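Local structure of ferric-siderophore receptor protein (Streptomyces coelicolor, 2X4L) at residues 160-163 against 164-167; 241-244 against 245-249; 266-269 against 270-273. The protein probably binds ferric siderophores outside the cell membrane and delivers them to an ABC-type importer, as other solute-binding proteins of its family do. All blocks are in the same frame, centred on the assembly; numbering follows the deposited sequence.

Contact 1: residues 160-163 against 164-167; sequences WELA and ESLG
Trp-160 to Ser-165 are the last turns of helix 153-165, and Leu-166 and Gly-167 lead out of it: Glu-164 N bonds to Trp-160 O at 3.0 Å, Ser-165 N to Glu-161 O and Leu-166 N to Leu-162 O, before Gly-167 takes positive phi and ends the helix in a Schellman motif. The bond to Trp-160 O is nearly straight at the hydrogen (172°), whereas Leu-166 N divides its reach between Leu-162 O and a weak bond to Ala-163 O. Leu-162 O is gripped a second time. The hydroxyl of Ser-165, placed between its own backbone N and carbonyl carbon (chi1 80°), folds back over the preceding turn, and OG donates to Leu-162 O at 2.7 Å, in the carbonyl plane and on a lone pair. One face of the helix is apolar: Leu-166 CD1 rests against CG and CD1 of Leu-162, both at 4.0 Å, and the CD1 of Leu-162 also lies 3.9 Å from Ser-165 OG. On another side the extended Glu-164 chain brings OE1 to 4.2 Å from Trp-160 NE1, a loose approach with the carboxylate turned 67° from the indole plane. The end of the helix is packed from several sides. Trp-29 of strand 29-32 touches both leucines and bonds through its indole NE1 to Ser-165 OG, while Ile-115 of strand 113-118, in the parallel sheet, also meets both leucines. Trp-160 lies against Val-175 and Lys-179 of helix 173-195, and its ring meets that of Tyr-304, at the start of helix 304-320.

Contact 2: residues 241-244 against 245-249; sequences KATG and GWFES
Thr-243 makes the central contact, with its two branches sent to different parts of Phe-247. The methyl CG2 sits over one face of the phenyl ring in a CH-pi contact, 3.8 Å from the centroid and displaced toward the rim, so that CE1 is the nearest ring atom at 3.5 Å. The hydroxyl goes to the backbone instead: Thr-243 OG1 is 2.9 Å from Phe-247 O and also takes a weak bond from Trp-246 N at 3.2 Å. Lys-240 O is a further acceptor within reach of the same hydroxyl, and its one proton cannot be assigned between the two carbonyls. OG1 stands between the backbone N and carbonyl carbon of Thr-243 (chi1 63°), which leaves CG2 beside the backbone N, and the Phe-247 ring is likewise folded between its own N and carbonyl carbon (chi1 54°), bringing its face back over the threonine. Trp-246 joins through its edge, with CD1 3.4 Å from Thr-243 O, which lies in the indole plane.

Farther out, the Phe-247 ring also meets Tyr-212, and Trp-246 packs on Phe-148, Leu-218 and Ser-219. Glu-248 pairs with Val-213 of strand 210-214 through backbone bonds, and its carboxylate forms a salt bridge to Lys-257 through OE2 and a hydrogen bond to the Tyr-258 hydroxyl through OE1. At the opposite end of the segment Lys-241 forms a salt bridge with Asp-238, and Gly-244 N bonds back to Lys-241 O at 3.0 Å. The chain turns between these two ends as a type I' beta turn from Thr-243 to Trp-246, with Gly-244 and Gly-245 at its central positions, both at positive phi, as is characteristic of this turn; it delivers the chain directly into strand 247-251 of the mixed sheet.

Contact 3: residues 266-269 against 270-273; sequences DDRA and STIQ
Asp-266 meets Thr-271 across a type I beta turn that runs from Arg-268 to Thr-271, and its carboxylate also closes an Asx turn onto Arg-268 N; the two turns lead the chain out of the end of strand 262-266. From CB, which lies 4.0 Å from Thr-271 OG1, the side chain extends with CG anti to the backbone N (chi1 -165°). CG comes up against the threonine methyl, CG2, and the two side chains cross at about a right angle. At the tip both oxygens are held by Arg-268. OD1 accepts twice, from Arg-268 N, which meets it from above the carboxylate plane, and from Arg-268 NE at 2.9 Å on its syn lone pair. OD2 receives Arg-268 NH2 in a nearly straight salt bridge of 2.8 Å, while Thr-271 CG2 touches it at 3.4 Å and Ser-205 OG adds another hydrogen bond. The guanidinium thus takes the carboxylate side-on, close to its own plane, with one nitrogen to each oxygen, which fixes the rotation of both groups; NH1 of Arg-268 is turned to Glu-299 in a further salt bridge, while Asp-267 bonds to Ser-297 through OD2.

The turn itself is closed by Thr-271 N, 3.0 Å from Arg-268 O but 42° above the carbonyl plane. Thr-271 OG1 lies 2.8 Å from Arg-268 O, with Asp-266 O another possible acceptor. Backbone bonds join Asp-266 to Gly-204 and Ile-272 to Ala-206, and a water bridges the backbone across the turn, donating to Asp-266 O at 3.0 Å and to Ile-272 O at 2.8 Å.

How the contacts relate
Contacts 2 and 3 belong to the same part of the fold: strands 247-251 and 262-266 lie in one mixed sheet, and the two contacts are about 18 Å apart between centres and about 7 Å between nearest atoms. Contact 1 lies on the far side of the chain's centre, about 35 Å from contact 2 and about 30 Å from contact 3 between centres, against the five-stranded parallel sheet. This is consistent with the two-lobed build of the family, in which long helix 173-195 probably links the lobes. Trp-246 touches Phe-148 and Asp-267 touches Val-81, so contacts 2 and 3 both probably face the first lobe, across the interface where the family's ligand cleft would be expected.

Contact 1: residues 160-163 against 164-167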
loop_
_atom_site.group_PDB
_atom_site.type_symbol
_atom_site.label_atom_id
_atom_site.label_comp_id
_atom_site.label_asym_id
_atom_site.label_seq_id
_atom_site.Cartn_x
_atom_site.Cartn_y
_atom_site.Cartn_z
ATOM N N TRP A 160 6.669 -9.955 7.732
ATOM C CA TRP A 160 7.399 -11.207 7.656
ATOM C C TRP A 160 7.423 -11.928 8.994
ATOM O O TRP A 160 7.144 -13.149 9.060
ATOM C CB TRP A 160 8.779 -10.862 7.158
ATOM C CG TRP A 160 9.830 -11.872 7.254
ATOM C CD1 TRP A 160 10.324 -12.450 8.386
ATOM C CD2 TRP A 160 10.634 -12.336 6.183
ATOM N NE1 TRP A 160 11.291 -13.341 8.082
ATOM C CE2 TRP A 160 11.543 -13.269 6.732
ATOM C CE3 TRP A 160 10.631 -12.114 4.804
ATOM C CZ2 TRP A 160 12.473 -13.969 5.959
ATOM C CZ3 TRP A 160 11.571 -12.776 4.024
ATOM C CH2 TRP A 160 12.489 -13.710 4.614
ATOM N N GLU A 161 7.738 -11.204 10.067
ATOM C CA GLU A 161 7.721 -11.831 11.400
ATOM C C GLU A 161 6.320 -12.391 11.712
ATOM O O GLU A 161 6.221 -13.494 12.310
ATOM C CB GLU A 161 8.153 -10.799 12.471
ATOM C CG GLU A 161 9.603 -10.392 12.241
ATOM C CD GLU A 161 10.074 -9.091 12.938
ATOM O OE1 GLU A 161 9.287 -8.448 13.672
ATOM O OE2 GLU A 161 11.317 -8.762 12.796
ATOM N N LEU A 162 5.266 -11.616 11.391
ATOM C CA LEU A 162 3.916 -12.075 11.681
ATOM C C LEU A 162 3.608 -13.324 10.879
ATOM O O LEU A 162 3.143 -14.332 11.437
ATOM C CB LEU A 162 2.958 -10.932 11.290
ATOM C CG LEU A 162 1.447 -11.269 11.387
ATOM C CD1 LEU A 162 1.114 -11.714 12.813
ATOM C CD2 LEU A 162 0.631 -10.037 11.052
ATOM N N ALA A 163 3.933 -13.327 9.593
ATOM C CA ALA A 163 3.653 -14.501 8.801
ATOM C C ALA A 163 4.358 -15.788 9.306
ATOM O O ALA A 163 3.732 -16.845 9.405
ATOM C CB ALA A 163 4.049 -14.195 7.345
ATOM N N GLU A 164 5.630 -15.672 9.676
ATOM C CA GLU A 164 6.382 -16.804 10.275
ATOM C C GLU A 164 5.719 -17.295 11.562
ATOM O O GLU A 164 5.559 -18.532 11.760
ATOM C CB GLU A 164 7.896 -16.537 10.422
ATOM C CG GLU A 164 8.670 -17.886 10.697
ATOM C CD GLU A 164 10.185 -17.700 10.957
ATOM O OE1 GLU A 164 10.704 -16.742 10.412
ATOM O OE2 GLU A 164 10.860 -18.461 11.741
ATOM N N SER A 165 5.230 -16.369 12.392
ATOM C CA SER A 165 4.564 -16.790 13.656
ATOM C C SER A 165 3.290 -17.571 13.367
ATOM O O SER A 165 2.888 -18.439 14.124
ATOM C CB SER A 165 4.206 -15.554 14.454
ATOM O OG SER A 165 3.019 -14.874 14.042
ATOM N N LEU A 166 2.651 -17.250 12.255
ATOM C CA LEU A 166 1.425 -17.931 11.850
ATOM C C LEU A 166 1.639 -19.259 11.064
ATOM O O LEU A 166 0.642 -19.917 10.651
ATOM C CB LEU A 166 0.535 -16.944 11.011
ATOM C CG LEU A 166 0.092 -15.727 11.808
ATOM C CD1 LEU A 166 -0.524 -14.741 10.831
ATOM C CD2 LEU A 166 -0.941 -16.143 12.813
ATOM N N GLY A 167 2.879 -19.644 10.830
ATOM C CA GLY A 167 3.104 -20.938 10.187
ATOM C C GLY A 167 3.756 -20.912 8.833
ATOM O O GLY A 167 3.903 -21.976 8.189
#

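Contact 2: residues 241-244 against 245-249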
loop_
_atom_site.group_PDB
_atom_site.type_symbol
_atom_site.label_atom_id
_atom_site.label_comp_id
_atom_site.label_asym_id
_atom_site.label_seq_id
_atom_site.Cartn_x
_atom_site.Cartn_y
_atom_site.Cartn_z
ATOM N N LYS A 241 -0.891 21.258 4.783
ATOM C CA LYS A 241 -1.380 21.281 6.191
ATOM C C LYS A 241 -2.842 20.922 6.292
ATOM O O LYS A 241 -3.305 20.518 7.354
ATOM C CB LYS A 241 -1.103 22.679 6.846
ATOM C CG LYS A 241 -1.937 23.834 6.234
ATOM C CD LYS A 241 -1.369 25.177 6.662
ATOM C CE LYS A 241 -1.974 26.359 5.809
ATOM N NZ LYS A 241 -1.439 27.697 6.232
ATOM N N ALA A 242 -3.618 21.088 5.194
ATOM C CA ALA A 242 -5.020 20.686 5.317
ATOM C C ALA A 242 -5.260 19.152 5.489
ATOM O O ALA A 242 -6.398 18.673 5.822
ATOM C CB ALA A 242 -5.843 21.200 4.096
ATOM N N THR A 243 -4.222 18.378 5.343
ATOM C CA THR A 243 -4.282 16.965 5.563
ATOM C C THR A 243 -3.255 16.584 6.617
ATOM O O THR A 243 -2.876 15.420 6.702
ATOM C CB THR A 243 -4.031 16.134 4.279
ATOM O OG1 THR A 243 -2.699 16.397 3.836
ATOM C CG2 THR A 243 -5.060 16.466 3.245
ATOM N N GLY A 244 -2.770 17.530 7.452
ATOM C CA GLY A 244 -1.793 17.173 8.531
ATOM C C GLY A 244 -0.466 16.680 7.967
ATOM O O GLY A 244 0.311 16.038 8.676
ATOM N N GLY A 245 -0.151 17.073 6.746
ATOM C CA GLY A 245 1.138 16.852 6.201
ATOM C C GLY A 245 1.228 15.750 5.158
ATOM O O GLY A 245 2.309 15.480 4.694
ATOM N N TRP A 246 0.106 15.115 4.821
ATOM C CA TRP A 246 0.144 14.002 3.822
ATOM C C TRP A 246 0.249 14.507 2.389
ATOM O O TRP A 246 1.203 14.156 1.692
ATOM C CB TRP A 246 -1.081 13.103 3.951
ATOM C CG TRP A 246 -1.017 12.147 5.117
ATOM C CD1 TRP A 246 -1.569 12.318 6.370
ATOM C CD2 TRP A 246 -0.458 10.815 5.113
ATOM N NE1 TRP A 246 -1.335 11.204 7.171
ATOM C CE2 TRP A 246 -0.655 10.269 6.419
ATOM C CE3 TRP A 246 0.245 10.039 4.184
ATOM C CZ2 TRP A 246 -0.205 8.983 6.770
ATOM C CZ3 TRP A 246 0.678 8.774 4.575
ATOM C CH2 TRP A 246 0.468 8.293 5.814
ATOM N N PHE A 247 -0.665 15.352 1.965
ATOM C CA PHE A 247 -0.683 15.757 0.552
ATOM C C PHE A 247 -1.302 17.119 0.379
ATOM O O PHE A 247 -1.995 17.667 1.311
ATOM C CB PHE A 247 -1.401 14.693 -0.360
ATOM C CG PHE A 247 -2.765 14.340 0.072
ATOM C CD1 PHE A 247 -3.853 15.176 -0.298
ATOM C CD2 PHE A 247 -3.010 13.219 0.810
ATOM C CE1 PHE A 247 -5.151 14.892 0.112
ATOM C CE2 PHE A 247 -4.330 12.936 1.280
ATOM C CZ PHE A 247 -5.400 13.744 0.884
ATOM N N GLU A 248 -1.043 17.661 -0.814
ATOM C CA GLU A 248 -1.613 18.962 -1.242
ATOM C C GLU A 248 -2.735 18.673 -2.217
ATOM O O GLU A 248 -2.618 17.770 -3.096
ATOM C CB GLU A 248 -0.549 19.738 -1.976
ATOM C CG GLU A 248 -1.032 21.115 -2.528
ATOM C CD GLU A 248 0.047 21.842 -3.216
ATOM O OE1 GLU A 248 1.096 21.263 -3.541
ATOM O OE2 GLU A 248 -0.227 23.023 -3.516
ATOM N N SER A 249 -3.862 19.376 -2.087
ATOM C CA SER A 249 -5.004 19.234 -3.039
ATOM C C SER A 249 -4.899 20.317 -4.069
ATOM O O SER A 249 -4.838 21.522 -3.729
ATOM C CB SER A 249 -6.327 19.347 -2.301
ATOM O OG SER A 249 -6.395 18.357 -1.306
#

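Contact 3: residues 266-269 against 270-273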
loop_
_atom_site.group_PDB
_atom_site.type_symbol
_atom_site.label_atom_id
_atom_site.label_comp_id
_atom_site.label_asym_id
_atom_site.label_seq_id
_atom_site.Cartn_x
_atom_site.Cartn_y
_atom_site.Cartn_z
ATOM N N ASP A 266 -1.552 6.901 -8.042
ATOM C CA ASP A 266 -2.287 5.999 -7.169
ATOM C C ASP A 266 -3.072 4.979 -8.022
ATOM O O ASP A 266 -3.864 5.352 -8.926
ATOM C CB ASP A 266 -3.274 6.875 -6.382
ATOM C CG ASP A 266 -3.894 6.199 -5.155
ATOM O OD1 ASP A 266 -3.969 4.989 -5.050
ATOM O OD2 ASP A 266 -4.340 7.038 -4.337
ATOM N N ASP A 267 -2.911 3.723 -7.647
ATOM C CA ASP A 267 -3.531 2.618 -8.332
ATOM C C ASP A 267 -4.824 2.071 -7.692
ATOM O O ASP A 267 -5.422 1.091 -8.228
ATOM C CB ASP A 267 -2.518 1.503 -8.455
ATOM C CG ASP A 267 -2.021 0.972 -7.124
ATOM O OD1 ASP A 267 -2.393 1.419 -6.059
ATOM O OD2 ASP A 267 -1.216 -0.061 -7.225
ATOM N N ARG A 268 -5.291 2.693 -6.604
ATOM C CA ARG A 268 -6.372 2.021 -5.868
ATOM C C ARG A 268 -7.758 2.196 -6.426
ATOM O O ARG A 268 -7.998 3.148 -7.189
ATOM C CB ARG A 268 -6.305 2.546 -4.408
ATOM C CG ARG A 268 -5.032 2.045 -3.679
ATOM C CD ARG A 268 -4.891 2.663 -2.294
ATOM N NE ARG A 268 -4.796 4.138 -2.415
ATOM C CZ ARG A 268 -5.275 4.946 -1.519
ATOM N NH1 ARG A 268 -5.710 4.487 -0.315
ATOM N NH2 ARG A 268 -5.275 6.241 -1.816
ATOM N N ALA A 269 -8.684 1.328 -5.990
ATOM C CA ALA A 269 -10.063 1.307 -6.483
ATOM C C ALA A 269 -10.821 2.604 -6.413
ATOM O O ALA A 269 -11.705 2.842 -7.254
ATOM C CB ALA A 269 -10.843 0.206 -5.673
ATOM N N SER A 270 -10.536 3.382 -5.441
ATOM C CA SER A 270 -11.345 4.594 -5.278
ATOM C C SER A 270 -10.838 5.775 -6.160
ATOM O O SER A 270 -11.379 6.881 -6.031
ATOM C CB SER A 270 -11.231 4.979 -3.790
ATOM O OG SER A 270 -9.829 4.864 -3.303
ATOM N N THR A 271 -9.784 5.557 -6.913
ATOM C CA THR A 271 -9.097 6.654 -7.573
ATOM C C THR A 271 -9.131 6.475 -9.109
ATOM O O THR A 271 -9.265 5.367 -9.618
ATOM C CB THR A 271 -7.605 6.718 -7.137
ATOM O OG1 THR A 271 -6.858 5.658 -7.729
ATOM C CG2 THR A 271 -7.500 6.566 -5.624
ATOM N N ILE A 272 -9.102 7.596 -9.811
ATOM C CA ILE A 272 -9.137 7.548 -11.269
ATOM C C ILE A 272 -7.764 7.285 -11.855
ATOM O O ILE A 272 -6.760 7.925 -11.513
ATOM C CB ILE A 272 -9.638 8.863 -11.818
ATOM C CG1 ILE A 272 -10.999 9.315 -11.193
ATOM C CG2 ILE A 272 -9.750 8.754 -13.366
ATOM C CD1 ILE A 272 -11.353 10.805 -11.593
ATOM N N GLN A 273 -7.718 6.202 -12.616
ATOM C CA GLN A 273 -6.480 5.722 -13.206
ATOM C C GLN A 273 -6.086 6.590 -14.375
ATOM O O GLN A 273 -6.932 7.159 -15.067
ATOM C CB GLN A 273 -6.609 4.263 -13.577
ATOM C CG GLN A 273 -6.985 3.395 -12.326
ATOM C CD GLN A 273 -5.954 3.611 -11.266
ATOM O OE1 GLN A 273 -6.245 4.265 -10.198
ATOM N NE2 GLN A 273 -4.766 3.186 -11.546
HETATM O O HOH W 1 -4.883 8.091 -9.408
HETATM O O HOH W 2 -9.990 2.821 -9.811
#